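Local coordinates for chemotaxis protein CheX (Vibrio vulnificus, PDB 6VPW), which probably dephosphorylates the phosphorylated response regulator CheY in bacterial chemotaxis, at residues E65-A68 / L69-Q73; N81-N84 / E85-D89; I105-S109 / G110-D114. All blocks are in the same frame, centred on the assembly; numbering follows the deposited sequence.

Interaction 1. Residues E65-A68 / L69-Q73; sequences EGLA and LEIMQ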
loop_
_atom_site.group_PDB
_atom_site.type_symbol
_atom_site.label_atom_id
_atom_site.label_comp_id
_atom_site.label_asym_id
_atom_site.label_seq_id
_atom_site.Cartn_x
_atom_site.Cartn_y
_atom_site.Cartn_z
ATOM N N GLU A 65 8.095 -14.056 -7.056
ATOM C CA GLU A 65 8.175 -13.786 -8.516
ATOM C C GLU A 65 7.733 -15.021 -9.304
ATOM O O GLU A 65 6.922 -14.859 -10.241
ATOM C CB GLU A 65 9.599 -13.370 -8.906
ATOM C CG GLU A 65 9.782 -13.130 -10.391
ATOM C CD GLU A 65 11.083 -12.430 -10.749
ATOM O OE1 GLU A 65 11.290 -12.146 -11.945
ATOM O OE2 GLU A 65 11.874 -12.157 -9.829
ATOM N N GLY A 66 8.236 -16.201 -8.927
ATOM C CA GLY A 66 7.915 -17.451 -9.644
ATOM C C GLY A 66 6.416 -17.664 -9.755
ATOM O O GLY A 66 5.938 -18.028 -10.850
ATOM N N LEU A 67 5.695 -17.417 -8.662
ATOM C CA LEU A 67 4.224 -17.620 -8.614
ATOM C C LEU A 67 3.517 -16.565 -9.473
ATOM O O LEU A 67 2.614 -16.933 -10.259
ATOM C CB LEU A 67 3.781 -17.555 -7.151
ATOM C CG LEU A 67 2.275 -17.619 -6.916
ATOM C CD1 LEU A 67 1.669 -18.813 -7.630
ATOM C CD2 LEU A 67 1.972 -17.664 -5.434
ATOM N N ALA A 68 3.906 -15.302 -9.314
ATOM C CA ALA A 68 3.361 -14.212 -10.147
ATOM C C ALA A 68 3.555 -14.542 -11.637
ATOM O O ALA A 68 2.590 -14.375 -12.416
ATOM C CB ALA A 68 4.046 -12.913 -9.773
ATOM N N LEU A 69 4.759 -14.970 -12.033
ATOM C CA LEU A 69 5.009 -15.300 -13.460
ATOM C C LEU A 69 4.133 -16.492 -13.870
ATOM O O LEU A 69 3.618 -16.470 -15.005
ATOM C CB LEU A 69 6.502 -15.576 -13.685
ATOM C CG LEU A 69 7.437 -14.373 -13.532
ATOM C CD1 LEU A 69 8.894 -14.782 -13.711
ATOM C CD2 LEU A 69 7.086 -13.276 -14.518
ATOM N N GLU A 70 3.925 -17.467 -12.974
ATOM C CA GLU A 70 3.082 -18.643 -13.332
ATOM C C GLU A 70 1.636 -18.184 -13.536
ATOM O O GLU A 70 1.015 -18.608 -14.524
ATOM C CB GLU A 70 3.166 -19.739 -12.269
ATOM C CG GLU A 70 2.656 -21.090 -12.744
ATOM C CD GLU A 70 3.541 -21.797 -13.755
ATOM O OE1 GLU A 70 4.724 -21.398 -13.912
ATOM O OE2 GLU A 70 3.043 -22.723 -14.408
ATOM N N ILE A 71 1.120 -17.341 -12.640
ATOM C CA ILE A 71 -0.262 -16.799 -12.786
ATOM C C ILE A 71 -0.370 -16.072 -14.135
ATOM O O ILE A 71 -1.337 -16.362 -14.885
ATOM C CB ILE A 71 -0.614 -15.899 -11.579
ATOM C CG1 ILE A 71 -0.674 -16.723 -10.292
ATOM C CG2 ILE A 71 -1.905 -15.126 -11.806
ATOM C CD1 ILE A 71 -0.744 -15.895 -9.028
ATOM N N MET A 72 0.592 -15.190 -14.435
ATOM C CA MET A 72 0.620 -14.390 -15.692
ATOM C C MET A 72 0.633 -15.318 -16.911
ATOM O O MET A 72 -0.110 -15.040 -17.869
ATOM C CB MET A 72 1.868 -13.504 -15.754
ATOM C CG MET A 72 1.787 -12.284 -14.873
ATOM S SD MET A 72 0.640 -11.058 -15.540
ATOM C CE MET A 72 1.503 -10.573 -17.034
ATOM N N GLN A 73 1.478 -16.351 -16.886
ATOM C CA GLN A 73 1.537 -17.288 -18.042
ATOM C C GLN A 73 0.151 -17.912 -18.249
ATOM O O GLN A 73 -0.288 -17.993 -19.414
ATOM C CB GLN A 73 2.601 -18.363 -17.815
ATOM C CG GLN A 73 2.666 -19.401 -18.925
ATOM C CD GLN A 73 3.782 -20.394 -18.720
ATOM O OE1 GLN A 73 4.643 -20.229 -17.857
ATOM N NE2 GLN A 73 3.778 -21.441 -19.531
HETATM O O HOH W 1 6.894 -19.896 -12.645
#

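Interaction 2. Residues N81-N84 / E85-D89; sequences NGLN and EEVTD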
loop_
_atom_site.group_PDB
_atom_site.type_symbol
_atom_site.label_atom_id
_atom_site.label_comp_id
_atom_site.label_asym_id
_atom_site.label_seq_id
_atom_site.Cartn_x
_atom_site.Cartn_y
_atom_site.Cartn_z
ATOM N N ASN A 81 8.716 -11.696 -19.429
ATOM C CA ASN A 81 10.178 -11.737 -19.147
ATOM C C ASN A 81 10.486 -11.655 -17.642
ATOM O O ASN A 81 11.027 -12.637 -17.091
ATOM C CB ASN A 81 10.924 -10.622 -19.894
ATOM C CG ASN A 81 12.432 -10.733 -19.810
ATOM O OD1 ASN A 81 12.967 -11.712 -19.292
ATOM N ND2 ASN A 81 13.132 -9.740 -20.333
ATOM N N GLY A 82 10.136 -10.535 -17.005
ATOM C CA GLY A 82 10.228 -10.376 -15.540
ATOM C C GLY A 82 8.949 -9.757 -15.008
ATOM O O GLY A 82 7.899 -9.962 -15.658
ATOM N N LEU A 83 9.034 -9.025 -13.891
ATOM C CA LEU A 83 7.865 -8.324 -13.284
ATOM C C LEU A 83 7.638 -6.983 -14.002
ATOM O O LEU A 83 7.733 -5.928 -13.339
ATOM C CB LEU A 83 8.142 -8.126 -11.789
ATOM C CG LEU A 83 8.384 -9.410 -10.999
ATOM C CD1 LEU A 83 8.697 -9.108 -9.543
ATOM C CD2 LEU A 83 7.188 -10.342 -11.109
ATOM N N ASN A 84 7.296 -7.035 -15.295
ATOM C CA ASN A 84 7.112 -5.816 -16.133
ATOM C C ASN A 84 5.795 -5.099 -15.774
ATOM O O ASN A 84 5.040 -5.596 -14.889
ATOM C CB ASN A 84 7.206 -6.155 -17.626
ATOM C CG ASN A 84 6.143 -7.129 -18.093
ATOM O OD1 ASN A 84 5.036 -7.151 -17.559
ATOM N ND2 ASN A 84 6.466 -7.933 -19.091
ATOM N N GLU A 85 5.532 -3.960 -16.426
ATOM C CA GLU A 85 4.286 -3.192 -16.151
ATOM C C GLU A 85 3.069 -4.102 -16.358
ATOM O O GLU A 85 2.064 -3.907 -15.646
ATOM C CB GLU A 85 4.182 -1.933 -17.015
ATOM C CG GLU A 85 5.042 -0.786 -16.516
ATOM C CD GLU A 85 4.751 0.553 -17.176
ATOM O OE1 GLU A 85 5.002 1.590 -16.531
ATOM O OE2 GLU A 85 4.271 0.557 -18.331
ATOM N N GLU A 86 3.169 -5.070 -17.274
ATOM C CA GLU A 86 2.023 -5.985 -17.526
ATOM C C GLU A 86 1.785 -6.849 -16.274
ATOM O O GLU A 86 0.620 -7.091 -15.951
ATOM C CB GLU A 86 2.294 -6.818 -18.779
ATOM C CG GLU A 86 1.053 -7.436 -19.388
ATOM C CD GLU A 86 1.313 -8.138 -20.712
ATOM O OE1 GLU A 86 2.478 -8.127 -21.165
ATOM O OE2 GLU A 86 0.354 -8.687 -21.288
ATOM N N VAL A 87 2.855 -7.270 -15.594
ATOM C CA VAL A 87 2.733 -8.110 -14.360
ATOM C C VAL A 87 2.163 -7.239 -13.229
ATOM O O VAL A 87 1.292 -7.729 -12.486
ATOM C CB VAL A 87 4.075 -8.747 -13.953
ATOM C CG1 VAL A 87 3.973 -9.474 -12.624
ATOM C CG2 VAL A 87 4.614 -9.684 -15.025
ATOM N N THR A 88 2.619 -5.993 -13.107
ATOM C CA THR A 88 2.073 -5.115 -12.030
ATOM C C THR A 88 0.597 -4.796 -12.324
ATOM O O THR A 88 -0.198 -4.745 -11.361
ATOM C CB THR A 88 2.955 -3.879 -11.858
ATOM O OG1 THR A 88 2.886 -3.154 -13.083
ATOM C CG2 THR A 88 4.387 -4.236 -11.519
ATOM N N ASP A 89 0.229 -4.614 -13.599
ATOM C CA ASP A 89 -1.198 -4.374 -13.941
ATOM C C ASP A 89 -2.018 -5.583 -13.477
ATOM O O ASP A 89 -3.075 -5.384 -12.857
ATOM C CB ASP A 89 -1.405 -4.133 -15.437
ATOM C CG ASP A 89 -0.957 -2.763 -15.920
ATOM O OD1 ASP A 89 -0.606 -1.919 -15.064
ATOM O OD2 ASP A 89 -0.947 -2.554 -17.155
#

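Interaction 3. Residues I105-S109 / G110-D114; sequences ILAES and GFDFD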
loop_
_atom_site.group_PDB
_atom_site.type_symbol
_atom_site.label_atom_id
_atom_site.label_comp_id
_atom_site.label_asym_id
_atom_site.label_seq_id
_atom_site.Cartn_x
_atom_site.Cartn_y
_atom_site.Cartn_z
ATOM N N ILE A 105 -19.227 -10.699 -0.343
ATOM C CA ILE A 105 -19.555 -11.744 0.677
ATOM C C ILE A 105 -19.829 -11.073 2.036
ATOM O O ILE A 105 -20.861 -11.371 2.661
ATOM C CB ILE A 105 -18.440 -12.808 0.745
ATOM C CG1 ILE A 105 -18.340 -13.561 -0.586
ATOM C CG2 ILE A 105 -18.673 -13.768 1.910
ATOM C CD1 ILE A 105 -17.051 -14.337 -0.791
ATOM N N LEU A 106 -18.944 -10.184 2.469
ATOM C CA LEU A 106 -19.105 -9.516 3.789
ATOM C C LEU A 106 -20.365 -8.646 3.818
ATOM O O LEU A 106 -20.967 -8.530 4.907
ATOM C CB LEU A 106 -17.826 -8.728 4.070
ATOM C CG LEU A 106 -16.671 -9.618 4.520
ATOM C CD1 LEU A 106 -15.336 -8.907 4.419
ATOM C CD2 LEU A 106 -16.924 -10.118 5.942
ATOM N N ALA A 107 -20.775 -8.083 2.676
ATOM C CA ALA A 107 -22.009 -7.256 2.668
ATOM C C ALA A 107 -23.213 -8.121 3.073
ATOM O O ALA A 107 -24.134 -7.607 3.724
ATOM C CB ALA A 107 -22.202 -6.605 1.320
ATOM N N GLU A 108 -23.181 -9.418 2.761
ATOM C CA GLU A 108 -24.310 -10.315 3.120
ATOM C C GLU A 108 -24.296 -10.609 4.624
ATOM O O GLU A 108 -25.327 -11.095 5.129
ATOM C CB GLU A 108 -24.259 -11.592 2.286
ATOM C CG GLU A 108 -24.400 -11.338 0.799
ATOM C CD GLU A 108 -25.641 -10.565 0.383
ATOM O OE1 GLU A 108 -26.598 -10.511 1.164
ATOM O OE2 GLU A 108 -25.644 -10.031 -0.738
ATOM N N SER A 109 -23.196 -10.268 5.309
ATOM C CA SER A 109 -23.058 -10.490 6.775
ATOM C C SER A 109 -23.137 -9.148 7.522
ATOM O O SER A 109 -22.791 -9.138 8.700
ATOM C CB SER A 109 -21.760 -11.200 7.097
ATOM O OG SER A 109 -21.628 -12.406 6.357
ATOM N N GLY A 110 -23.538 -8.061 6.848
ATOM C CA GLY A 110 -23.689 -6.734 7.481
ATOM C C GLY A 110 -22.351 -6.028 7.703
ATOM O O GLY A 110 -22.301 -5.105 8.515
ATOM N N PHE A 111 -21.295 -6.464 7.022
ATOM C CA PHE A 111 -19.941 -5.855 7.154
ATOM C C PHE A 111 -19.683 -5.077 5.860
ATOM O O PHE A 111 -19.263 -5.686 4.861
ATOM C CB PHE A 111 -18.943 -6.975 7.454
ATOM C CG PHE A 111 -17.512 -6.558 7.679
ATOM C CD1 PHE A 111 -16.686 -6.230 6.614
ATOM C CD2 PHE A 111 -16.974 -6.553 8.957
ATOM C CE1 PHE A 111 -15.369 -5.860 6.830
ATOM C CE2 PHE A 111 -15.651 -6.201 9.165
ATOM C CZ PHE A 111 -14.855 -5.848 8.103
ATOM N N ASP A 112 -19.971 -3.776 5.871
ATOM C CA ASP A 112 -19.940 -2.966 4.625
ATOM C C ASP A 112 -18.672 -2.117 4.525
ATOM O O ASP A 112 -18.273 -1.471 5.539
ATOM C CB ASP A 112 -21.155 -2.039 4.561
ATOM C CG ASP A 112 -22.497 -2.756 4.485
ATOM O OD1 ASP A 112 -22.694 -3.544 3.548
ATOM O OD2 ASP A 112 -23.326 -2.515 5.368
ATOM N N PHE A 113 -18.096 -2.062 3.324
ATOM C CA PHE A 113 -16.934 -1.162 3.105
ATOM C C PHE A 113 -16.817 -0.841 1.620
ATOM O O PHE A 113 -17.360 -1.600 0.783
ATOM C CB PHE A 113 -15.637 -1.770 3.649
ATOM C CG PHE A 113 -15.185 -3.038 2.972
ATOM C CD1 PHE A 113 -14.497 -2.991 1.771
ATOM C CD2 PHE A 113 -15.446 -4.277 3.542
ATOM C CE1 PHE A 113 -14.086 -4.155 1.144
ATOM C CE2 PHE A 113 -15.001 -5.436 2.933
ATOM C CZ PHE A 113 -14.343 -5.376 1.723
ATOM N N ASP A 114 -16.143 0.271 1.326
ATOM C CA ASP A 114 -15.832 0.695 -0.062
ATOM C C ASP A 114 -14.316 0.608 -0.219
ATOM O O ASP A 114 -13.617 0.796 0.806
ATOM C CB ASP A 114 -16.358 2.100 -0.338
ATOM C CG ASP A 114 -17.866 2.192 -0.238
ATOM O OD1 ASP A 114 -18.540 1.411 -0.941
ATOM O OD2 ASP A 114 -18.342 3.007 0.579
HETATM O O HOH W 2 -24.772 -4.948 4.242
#

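Interaction 1. Residues E65-A68 / L69-Q73
Glu65 meets Leu69 twice, through its backbone and through its side chain. Leu69 N donates to Glu65 O at 2.8 Å, with an N-H...O angle of 167°, in the first alpha-helical bond of this segment. The two side chains run next to each other and point the same way. Glu65 CG lies 3.8 Å from Leu69 CD1, so the aliphatic part of the glutamate touches one branch of the leucine. CG of Glu65 is anti to the backbone N (chi1 178°), and the chain beyond it is extended, which runs it alongside the leucine, with OE1 still near CD1.

Gly66 O takes two donors. Glu70 N is 3.0 Å from Gly66 O and approaches tilted from the carbonyl plane. A water also donates to Gly66 O, and it donates again to Glu70 OE1, 2.9 Å away. The glutamate chain is bent at chi2 (71°), which folds the carboxylate back toward this water.

Leu67 O accepts from Ile71 N at 2.8 Å. On the buried side, Leu67 CD1 touches Ile71 CD1 at 4.0 Å, and the two side chains cross obliquely. CG1 of Ile71 also lies against Leu67 O.

Ala68 O accepts from Met72 N at 3.0 Å. Met72 CG comes within 3.3 Å of Ala68 O, and the thioether beyond CG heads away from Ala68.

The segment is the start of helix 65-76, which follows strand 56-63. Asp43 bonds to Glu65 N at its first turn. Ile71 packs between helix 8-23, at Leu19 and Ala23, and helix 85-107, at Ile94. Met72 reaches Val87 and Met90 of helix 85-107.

Interaction 2. Residues N81-N84 / E85-D89
An asparagine N-cap opens helix 85-107, and Asn84 supplies it by bonding to the first turn. Asn84 OD1 accepts from Val87 N at 2.9 Å, with Val87 N nearly in line with the side-chain C=O. The same oxygen receives a weak bond from Glu86 N, at 2.8 Å but with an N-H...O angle of only 115°. One amide oxygen thus serves two N-H groups of the first turn, Glu86 N only weakly. With chi1 at 61°, Asn84 CG is close to both its own backbone N and its carbonyl carbon, and the amide folds over the helix start.

The backbone of Asn84 begins the regular helical pattern. Its O accepts from Thr88 N at 3.0 Å, in the carbonyl plane, and more weakly from Val87 N.

Just before the cap, Leu83 is the centre of an inverse gamma turn. Its CD2 packs on Val87 CG1 at 3.7 Å, one apolar contact alongside the polar cap. Val87 CG2, the other branch, lies 3.4 Å from Gly82 O and also near Asn84 OD1.

Across the dimer, Lys131 of the second subunit bonds to Thr88 OG1 and forms a salt bridge with Asp89 OD1. Within the helix, Thr88 OG1 donates to Glu85 O at 2.8 Å, and Asp89 N reaches that carbonyl oxygen from the same face of its plane.

Interaction 3. Residues I105-S109 / G110-D114
Leu106 O and Phe111 N form one of the two backbone bonds that close this turn, at 3.0 Å and with an N-H...O angle of 158°. Phe111 N lies above the carbonyl plane of Leu106. Ser109 N donates to the same oxygen from the opposite face of that plane, so two N-H groups grip Leu106 O. The second bond across the turn runs from Gly110 N to Ala107 O, at 3.2 Å. Here the donor stands well above the plane of the carbonyl, 72° out of it.

A water adds a third link. It donates to Ala107 O and to Asp112 OD1, which is 2.6 Å from the water. The carboxylate is thereby tied to the end of the helix, and its OD1 also rests near Ala107 CB.

Next to the polar turn lies an apolar cluster. Leu106 lies alongside Phe111. Leu106 CD1 is 3.7 Å from Phe111 CD1 and meets that ring obliquely. A chi1 of -178° swings the Phe111 ring away from its own N and lays it beside the leucine. The same Leu106 CD1 touches Phe113 CE2 at 3.8 Å, at the ring edge and in its plane. The two phenyl rings also approach each other by their edges.

Phe11 of helix 8-23 packs on both Leu106 and Phe113. Phe154 of the last strand meets the Phe111 ring edge-to-face.

The arrangement is a Schellman motif. Gly110 is its C-prime residue, with positive phi, and a type I turn spans Ala107 to Gly110. The motif ends helix 85-107 and directs the chain into strand 114-123.

In the fold
Interactions 1 and 2 are neighbours, with centres 10 Å apart. Side chains of interaction 1 pack on the backbone of interaction 2: Leu69 CD2 lies 3.6 Å from Gly82 O, and Met72 SD lies 3.8 Å from Val87 CA. Glu65 CG and Leu83 CD2, 3.9 Å apart, add a pair of side chains. Helix 65-76 is thereby joined to the start of the next helix. Interactions 2 and 3 mark the two ends of helix 85-107, one at its N-cap and the other at its C-terminal turn. Their centres are 32 Å apart, and interaction 3 also lies 31 Å from interaction 1, across the chain's centre. Interaction 2 faces the second subunit, and Asp114 of interaction 3 touches it too.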